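Local coordinates for protein galactonate dehydratase (PDB 5OLC) that belongs to the enolase superfamily, joining an N-terminal capping domain to a C-terminal TIM-barrel-like domain in subunits that assemble with copies of themselves, at residues D95-R98 against L102-A105; V175-G178 against K184-A187; D347-H352 against E379-K384. All coordinates share one frame; numbering follows the deposited sequence.

Interaction 1. Residues D95-R98 against L102-A105; sequences DYAR and LQAA
With CG of Q103 beside its own backbone N (chi1 -71°) and the chain bent at chi2 (-37°), the carboxamide folds back from helix 101-120 over the loop before it, where NE2 comes up against the methyl of A97. L102, one residue earlier, uses the same first torsion for another end: its CB lies 3.8 Å from A97 CB, while its CD1 branch passes on to the carbonyl of Y96, with CD1 3.6 Å from that O. The methyl of A97 meets both, the leucine stem and the amide nitrogen reaching it from directions about a right angle apart. This is a worked case of a short connection between two consecutive helices, here in the N-terminal domain of an enolase-superfamily protein: the loop after helix 82-93 is folded onto the first turn of the following helix, and both L102 and Q103 also touch S93. As modelled, NE2 of Q103 stands 3.6 Å from N of R98 without a hydrogen bond between them. What joins loop and helix is therefore apolar contact, chiefly the A97 methyl against L102, whereas the guanidinium of R98 turns away to salt bridges with E234 and E256 of the second subunit, so the charged part of this loop probably serves the subunit interface.

Interaction 2. Residues V175-G178 against K184-A187; sequences VGLG and KYIA
Two pairs of side chains, V175 with I186 and L177 with Y185, join this loop to the helix that follows it, and each pair meets in its own way. The valine and isoleucine side chains cross at about a right angle, one branch against one chain end: CG1 of V175 lies 4.0 Å from CD1 of I186. With CG1 of I186 beside its own backbone N (chi1 -61°), the chain end CD1 is carried over toward the loop. Both residues also touch L215 and I201, which places the pair in the buried layer between barrel strands and helices. The setting is a beta-alpha unit of the TIM-barrel-like domain, in which strand 170-174 leads through residues 175-178 into helix 179-193 and on to the parallel strand 198-202. G178 occupies the N-cap position of that helix, and the carboxylate of D182 in its first turn accepts hydrogen bonds from the backbone N atoms of G176 and L177, pinning the loop to the helix start. Nearer the surface, the side chains of L177 and Y185 cross obliquely. The leucine approaches the ring from its edge, close to the ring plane, so that CD2 of L177 sits 3.6 Å from CE2 of Y185 and does not lie over a face.

Interaction 3. Residues D347-H352 against E379-K384; sequences DEVTLH and EHYLDK
The end of helix 344-349, widened by a pi-type turn just before the chain runs into strand 350-357, faces the last turn of helix 375-381, the CA atoms of V349 and Y381 being 7.9 Å apart. In this enolase-superfamily fold the chain has by this point completed the barrel and is returning to the N-terminal domain: the backbone of Y381 is hydrogen-bonded to S20 on strand 11-22, and that of V349 to D374, just ahead of helix 375-381. Such a site illustrates how one tyrosine can serve an apolar and a polar neighbour at once. Near the root of the ring, the CG2 methyl of V349 comes in obliquely, 3.7 Å from CD2 of Y381. At the far end, the phenol is the donor of a hydrogen bond in which OH of Y381 lies 2.7 Å from OE1 of E348. The glutamate chain reaches there because it is extended beyond CG (chi2 173°), and it crosses the tyrosine side chain at about a right angle. OE1 lies at the ring's edge, in the ring plane, but the carboxylate is turned 69° from that plane. The phenol meets OE1 from above, 53° out of the carboxylate plane. One ring face is approached by the imidazole of H380, whose ND1 sits 3.6 Å above the plane of Y381, offset toward the rim. The second carboxylate oxygen takes no share in the bond: OE2 of E348 is 3.4 Å from OH of Y381, at a poor angle.

How the interactions relate
Followed from the N terminus, the three contacts come in series, with none nested in another and none crossing. Interaction 1 closes the short connection between helices 82-93 and 101-120 in the N-terminal domain, beside the second subunit. Interaction 2 closes the loop between strand 170-174 and helix 179-193 of the barrel-like domain, with no other chain touching it. Interaction 3 spans the longest separation, enclosing 26 residues, which include strands 360-362 and 371-373, and its helix 375-381 brings the chain end back to strand 11-22. Interactions 1 and 3 are the nearest pair, their centres 26 Å apart; interaction 2 lies about 35 Å from interaction 1, centre to centre.

Interaction 1. Residues D95-R98 against L102-A105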
loop_
_atom_site.group_PDB
_atom_site.type_symbol
_atom_site.label_atom_id
_atom_site.label_comp_id
_atom_site.label_asym_id
_atom_site.label_seq_id
_atom_site.Cartn_x
_atom_site.Cartn_y
_atom_site.Cartn_z
ATOM N N ASP A 95 28.377 -0.199 -13.155
ATOM C CA ASP A 95 28.212 1.242 -13.430
ATOM C C ASP A 95 27.767 1.535 -14.886
ATOM O O ASP A 95 27.105 2.549 -15.126
ATOM C CB ASP A 95 29.508 2.034 -13.091
ATOM C CG ASP A 95 30.622 1.229 -12.419
ATOM O OD1 ASP A 95 30.405 0.739 -11.293
ATOM O OD2 ASP A 95 31.709 1.092 -13.025
ATOM N N TYR A 96 28.143 0.650 -15.843
ATOM C CA TYR A 96 27.867 0.773 -17.286
ATOM C C TYR A 96 27.091 -0.437 -17.883
ATOM O O TYR A 96 27.094 -0.621 -19.106
ATOM C CB TYR A 96 29.188 0.975 -18.076
ATOM C CG TYR A 96 30.304 1.673 -17.330
ATOM C CD1 TYR A 96 30.293 3.053 -17.151
ATOM C CD2 TYR A 96 31.403 0.962 -16.856
ATOM C CE1 TYR A 96 31.329 3.706 -16.485
ATOM C CE2 TYR A 96 32.448 1.604 -16.191
ATOM C CZ TYR A 96 32.403 2.977 -16.006
ATOM O OH TYR A 96 33.418 3.628 -15.344
ATOM N N ALA A 97 26.459 -1.269 -17.041
ATOM C CA ALA A 97 25.734 -2.438 -17.540
ATOM C C ALA A 97 24.290 -2.501 -17.026
ATOM O O ALA A 97 23.456 -1.751 -17.549
ATOM C CB ALA A 97 26.492 -3.724 -17.242
ATOM N N ARG A 98 23.987 -3.366 -16.013
ATOM C CA ARG A 98 22.648 -3.576 -15.426
ATOM C C ARG A 98 21.751 -4.418 -16.347
ATOM O O ARG A 98 21.070 -5.335 -15.876
ATOM C CB ARG A 98 21.953 -2.254 -15.030
ATOM C CG ARG A 98 22.678 -1.447 -13.963
ATOM C CD ARG A 98 21.830 -0.305 -13.432
ATOM N NE ARG A 98 20.550 -0.753 -12.875
ATOM C CZ ARG A 98 19.817 -0.054 -12.018
ATOM N NH1 ARG A 98 18.672 -0.546 -11.558
ATOM N NH2 ARG A 98 20.227 1.140 -11.600
ATOM N N LEU A 102 26.641 -5.733 -22.104
ATOM C CA LEU A 102 27.662 -6.255 -21.161
ATOM C C LEU A 102 27.184 -7.487 -20.361
ATOM O O LEU A 102 28.024 -8.294 -19.971
ATOM C CB LEU A 102 28.253 -5.194 -20.230
ATOM C CG LEU A 102 29.286 -4.244 -20.856
ATOM C CD1 LEU A 102 29.565 -3.083 -19.944
ATOM C CD2 LEU A 102 30.591 -4.936 -21.179
ATOM N N GLN A 103 25.850 -7.670 -20.195
ATOM C CA GLN A 103 25.284 -8.840 -19.530
ATOM C C GLN A 103 25.424 -10.077 -20.412
ATOM O O GLN A 103 25.709 -11.162 -19.889
ATOM C CB GLN A 103 23.816 -8.629 -19.079
ATOM C CG GLN A 103 23.632 -7.669 -17.903
ATOM C CD GLN A 103 24.718 -7.757 -16.841
ATOM O OE1 GLN A 103 24.992 -8.824 -16.273
ATOM N NE2 GLN A 103 25.382 -6.635 -16.570
ATOM N N ALA A 104 25.272 -9.902 -21.754
ATOM C CA ALA A 104 25.441 -10.994 -22.714
ATOM C C ALA A 104 26.943 -11.363 -22.888
ATOM O O ALA A 104 27.252 -12.515 -23.222
ATOM C CB ALA A 104 24.792 -10.647 -24.043
ATOM N N ALA A 105 27.869 -10.399 -22.613
ATOM C CA ALA A 105 29.316 -10.645 -22.604
ATOM C C ALA A 105 29.626 -11.507 -21.373
ATOM O O ALA A 105 30.298 -12.539 -21.515
ATOM C CB ALA A 105 30.075 -9.340 -22.528
#

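Interaction 2. Residues V175-G178 against K184-A187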
loop_
_atom_site.group_PDB
_atom_site.type_symbol
_atom_site.label_atom_id
_atom_site.label_comp_id
_atom_site.label_asym_id
_atom_site.label_seq_id
_atom_site.Cartn_x
_atom_site.Cartn_y
_atom_site.Cartn_z
ATOM N N VAL A 175 3.146 -13.895 -33.732
ATOM C CA VAL A 175 2.006 -13.013 -33.988
ATOM C C VAL A 175 2.469 -11.539 -33.949
ATOM O O VAL A 175 3.537 -11.244 -33.404
ATOM C CB VAL A 175 0.791 -13.300 -33.063
ATOM C CG1 VAL A 175 0.281 -14.727 -33.228
ATOM C CG2 VAL A 175 1.094 -12.995 -31.600
ATOM N N GLY A 176 1.679 -10.653 -34.550
ATOM C CA GLY A 176 1.980 -9.227 -34.650
ATOM C C GLY A 176 1.675 -8.655 -36.020
ATOM O O GLY A 176 2.010 -7.503 -36.303
ATOM N N LEU A 177 1.030 -9.473 -36.875
ATOM C CA LEU A 177 0.621 -9.166 -38.247
ATOM C C LEU A 177 -0.745 -8.446 -38.305
ATOM O O LEU A 177 -1.228 -8.131 -39.396
ATOM C CB LEU A 177 0.574 -10.486 -39.041
ATOM C CG LEU A 177 1.002 -10.460 -40.507
ATOM C CD1 LEU A 177 2.381 -9.814 -40.702
ATOM C CD2 LEU A 177 0.991 -11.855 -41.079
ATOM N N GLY A 178 -1.328 -8.181 -37.134
ATOM C CA GLY A 178 -2.627 -7.533 -36.976
ATOM C C GLY A 178 -3.595 -8.440 -36.248
ATOM O O GLY A 178 -3.613 -9.644 -36.513
ATOM N N LYS A 184 -7.029 -15.085 -37.742
ATOM C CA LYS A 184 -7.277 -15.814 -38.984
ATOM C C LYS A 184 -6.269 -16.975 -39.107
ATOM O O LYS A 184 -6.652 -18.086 -39.487
ATOM C CB LYS A 184 -7.166 -14.834 -40.172
ATOM C CG LYS A 184 -7.219 -15.443 -41.572
ATOM C CD LYS A 184 -6.423 -14.566 -42.530
ATOM C CE LYS A 184 -6.418 -15.064 -43.951
ATOM N NZ LYS A 184 -5.329 -14.420 -44.735
ATOM N N TYR A 185 -4.988 -16.712 -38.765
ATOM C CA TYR A 185 -3.892 -17.685 -38.837
ATOM C C TYR A 185 -3.862 -18.666 -37.653
ATOM O O TYR A 185 -3.586 -19.848 -37.871
ATOM C CB TYR A 185 -2.536 -16.980 -39.022
ATOM C CG TYR A 185 -2.338 -16.286 -40.360
ATOM C CD1 TYR A 185 -3.150 -16.579 -41.454
ATOM C CD2 TYR A 185 -1.300 -15.379 -40.547
ATOM C CE1 TYR A 185 -2.964 -15.951 -42.685
ATOM C CE2 TYR A 185 -1.091 -14.757 -41.779
ATOM C CZ TYR A 185 -1.926 -15.045 -42.847
ATOM O OH TYR A 185 -1.727 -14.424 -44.059
ATOM N N ILE A 186 -4.160 -18.186 -36.415
ATOM C CA ILE A 186 -4.233 -18.995 -35.186
ATOM C C ILE A 186 -5.330 -20.052 -35.366
ATOM O O ILE A 186 -5.145 -21.206 -34.974
ATOM C CB ILE A 186 -4.419 -18.140 -33.895
ATOM C CG1 ILE A 186 -3.239 -17.166 -33.691
ATOM C CG2 ILE A 186 -4.593 -19.029 -32.645
ATOM C CD1 ILE A 186 -3.557 -15.902 -32.896
ATOM N N ALA A 187 -6.448 -19.661 -36.016
ATOM C CA ALA A 187 -7.567 -20.548 -36.330
ATOM C C ALA A 187 -7.123 -21.655 -37.288
ATOM O O ALA A 187 -7.492 -22.812 -37.088
ATOM C CB ALA A 187 -8.699 -19.748 -36.953
#

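Interaction 3. Residues D347-H352 against E379-K384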
loop_
_atom_site.group_PDB
_atom_site.type_symbol
_atom_site.label_atom_id
_atom_site.label_comp_id
_atom_site.label_asym_id
_atom_site.label_seq_id
_atom_site.Cartn_x
_atom_site.Cartn_y
_atom_site.Cartn_z
ATOM N N ASP A 347 23.363 -25.399 -36.846
ATOM C CA ASP A 347 23.500 -26.786 -37.279
ATOM C C ASP A 347 24.881 -27.172 -37.874
ATOM O O ASP A 347 25.229 -28.356 -37.837
ATOM C CB ASP A 347 22.358 -27.155 -38.227
ATOM C CG ASP A 347 21.022 -27.240 -37.504
ATOM O OD1 ASP A 347 20.959 -27.907 -36.440
ATOM O OD2 ASP A 347 20.045 -26.640 -37.993
ATOM N N GLU A 348 25.681 -26.203 -38.351
ATOM C CA GLU A 348 26.994 -26.511 -38.928
ATOM C C GLU A 348 28.169 -26.144 -38.021
ATOM O O GLU A 348 29.059 -26.968 -37.847
ATOM C CB GLU A 348 27.171 -25.868 -40.318
ATOM C CG GLU A 348 26.225 -26.381 -41.392
ATOM C CD GLU A 348 26.271 -25.657 -42.727
ATOM O OE1 GLU A 348 27.380 -25.257 -43.155
ATOM O OE2 GLU A 348 25.201 -25.525 -43.365
ATOM N N VAL A 349 28.203 -24.915 -37.480
ATOM C CA VAL A 349 29.321 -24.470 -36.643
ATOM C C VAL A 349 29.365 -25.221 -35.304
ATOM O O VAL A 349 30.463 -25.543 -34.837
ATOM C CB VAL A 349 29.380 -22.930 -36.463
ATOM C CG1 VAL A 349 30.663 -22.501 -35.755
ATOM C CG2 VAL A 349 29.266 -22.214 -37.803
ATOM N N THR A 350 28.187 -25.528 -34.709
ATOM C CA THR A 350 28.135 -26.238 -33.425
ATOM C C THR A 350 27.667 -27.682 -33.540
ATOM O O THR A 350 26.674 -28.002 -34.200
ATOM C CB THR A 350 27.345 -25.485 -32.360
ATOM O OG1 THR A 350 26.073 -25.122 -32.879
ATOM C CG2 THR A 350 28.088 -24.280 -31.838
ATOM N N LEU A 351 28.409 -28.535 -32.835
ATOM C CA LEU A 351 28.250 -29.971 -32.745
ATOM C C LEU A 351 27.692 -30.375 -31.377
ATOM O O LEU A 351 28.333 -30.159 -30.340
ATOM C CB LEU A 351 29.617 -30.647 -32.968
ATOM C CG LEU A 351 30.394 -30.234 -34.205
ATOM C CD1 LEU A 351 31.873 -30.215 -33.922
ATOM C CD2 LEU A 351 30.045 -31.122 -35.397
ATOM N N HIS A 352 26.497 -30.975 -31.389
ATOM C CA HIS A 352 25.824 -31.447 -30.190
ATOM C C HIS A 352 25.850 -32.986 -30.107
ATOM O O HIS A 352 25.969 -33.667 -31.128
ATOM C CB HIS A 352 24.384 -30.905 -30.140
ATOM C CG HIS A 352 23.459 -31.466 -31.181
ATOM N ND1 HIS A 352 22.624 -32.531 -30.902
ATOM C CD2 HIS A 352 23.239 -31.064 -32.452
ATOM C CE1 HIS A 352 21.927 -32.743 -32.006
ATOM N NE2 HIS A 352 22.265 -31.889 -32.966
ATOM N N GLU A 379 35.881 -21.116 -39.174
ATOM C CA GLU A 379 36.719 -20.275 -40.062
ATOM C C GLU A 379 35.972 -19.819 -41.309
ATOM O O GLU A 379 36.181 -18.696 -41.769
ATOM C CB GLU A 379 38.023 -20.984 -40.462
ATOM C CG GLU A 379 39.116 -20.921 -39.400
ATOM C CD GLU A 379 39.755 -19.571 -39.136
ATOM O OE1 GLU A 379 40.018 -19.265 -37.947
ATOM O OE2 GLU A 379 40.016 -18.833 -40.116
ATOM N N HIS A 380 35.082 -20.687 -41.833
ATOM C CA HIS A 380 34.281 -20.393 -43.011
ATOM C C HIS A 380 33.234 -19.326 -42.778
ATOM O O HIS A 380 33.116 -18.424 -43.601
ATOM C CB HIS A 380 33.629 -21.659 -43.595
ATOM C CG HIS A 380 32.767 -21.363 -44.786
ATOM N ND1 HIS A 380 31.392 -21.474 -44.722
ATOM C CD2 HIS A 380 33.110 -20.871 -46.000
ATOM C CE1 HIS A 380 30.947 -21.105 -45.911
ATOM N NE2 HIS A 380 31.942 -20.723 -46.710
ATOM N N TYR A 381 32.461 -19.433 -41.687
ATOM C CA TYR A 381 31.365 -18.520 -41.381
ATOM C C TYR A 381 31.745 -17.228 -40.652
ATOM O O TYR A 381 30.892 -16.353 -40.528
ATOM C CB TYR A 381 30.295 -19.261 -40.602
ATOM C CG TYR A 381 29.438 -20.170 -41.449
ATOM C CD1 TYR A 381 28.358 -19.668 -42.167
ATOM C CD2 TYR A 381 29.640 -21.547 -41.454
ATOM C CE1 TYR A 381 27.522 -20.510 -42.899
ATOM C CE2 TYR A 381 28.817 -22.398 -42.190
ATOM C CZ TYR A 381 27.757 -21.874 -42.913
ATOM O OH TYR A 381 26.942 -22.678 -43.670
ATOM N N LEU A 382 33.009 -17.084 -40.206
ATOM C CA LEU A 382 33.545 -15.893 -39.520
ATOM C C LEU A 382 33.266 -14.547 -40.265
ATOM O O LEU A 382 33.022 -14.533 -41.477
ATOM C CB LEU A 382 35.064 -16.069 -39.277
ATOM C CG LEU A 382 35.615 -15.948 -37.832
ATOM C CD1 LEU A 382 35.799 -14.476 -37.369
ATOM C CD2 LEU A 382 34.819 -16.786 -36.844
ATOM N N ASP A 383 33.304 -13.427 -39.526
ATOM C CA ASP A 383 33.039 -12.081 -40.037
ATOM C C ASP A 383 34.315 -11.211 -40.040
ATOM O O ASP A 383 35.226 -11.427 -39.222
ATOM C CB ASP A 383 31.901 -11.443 -39.205
ATOM C CG ASP A 383 31.369 -10.095 -39.666
ATOM O OD1 ASP A 383 31.995 -9.063 -39.326
ATOM O OD2 ASP A 383 30.269 -10.064 -40.264
ATOM N N LYS A 384 34.369 -10.233 -40.986
ATOM C CA LYS A 384 35.483 -9.296 -41.168
ATOM C C LYS A 384 35.407 -8.062 -40.241
ATOM O O LYS A 384 34.416 -7.333 -40.222
ATOM C CB LYS A 384 35.602 -8.888 -42.641
#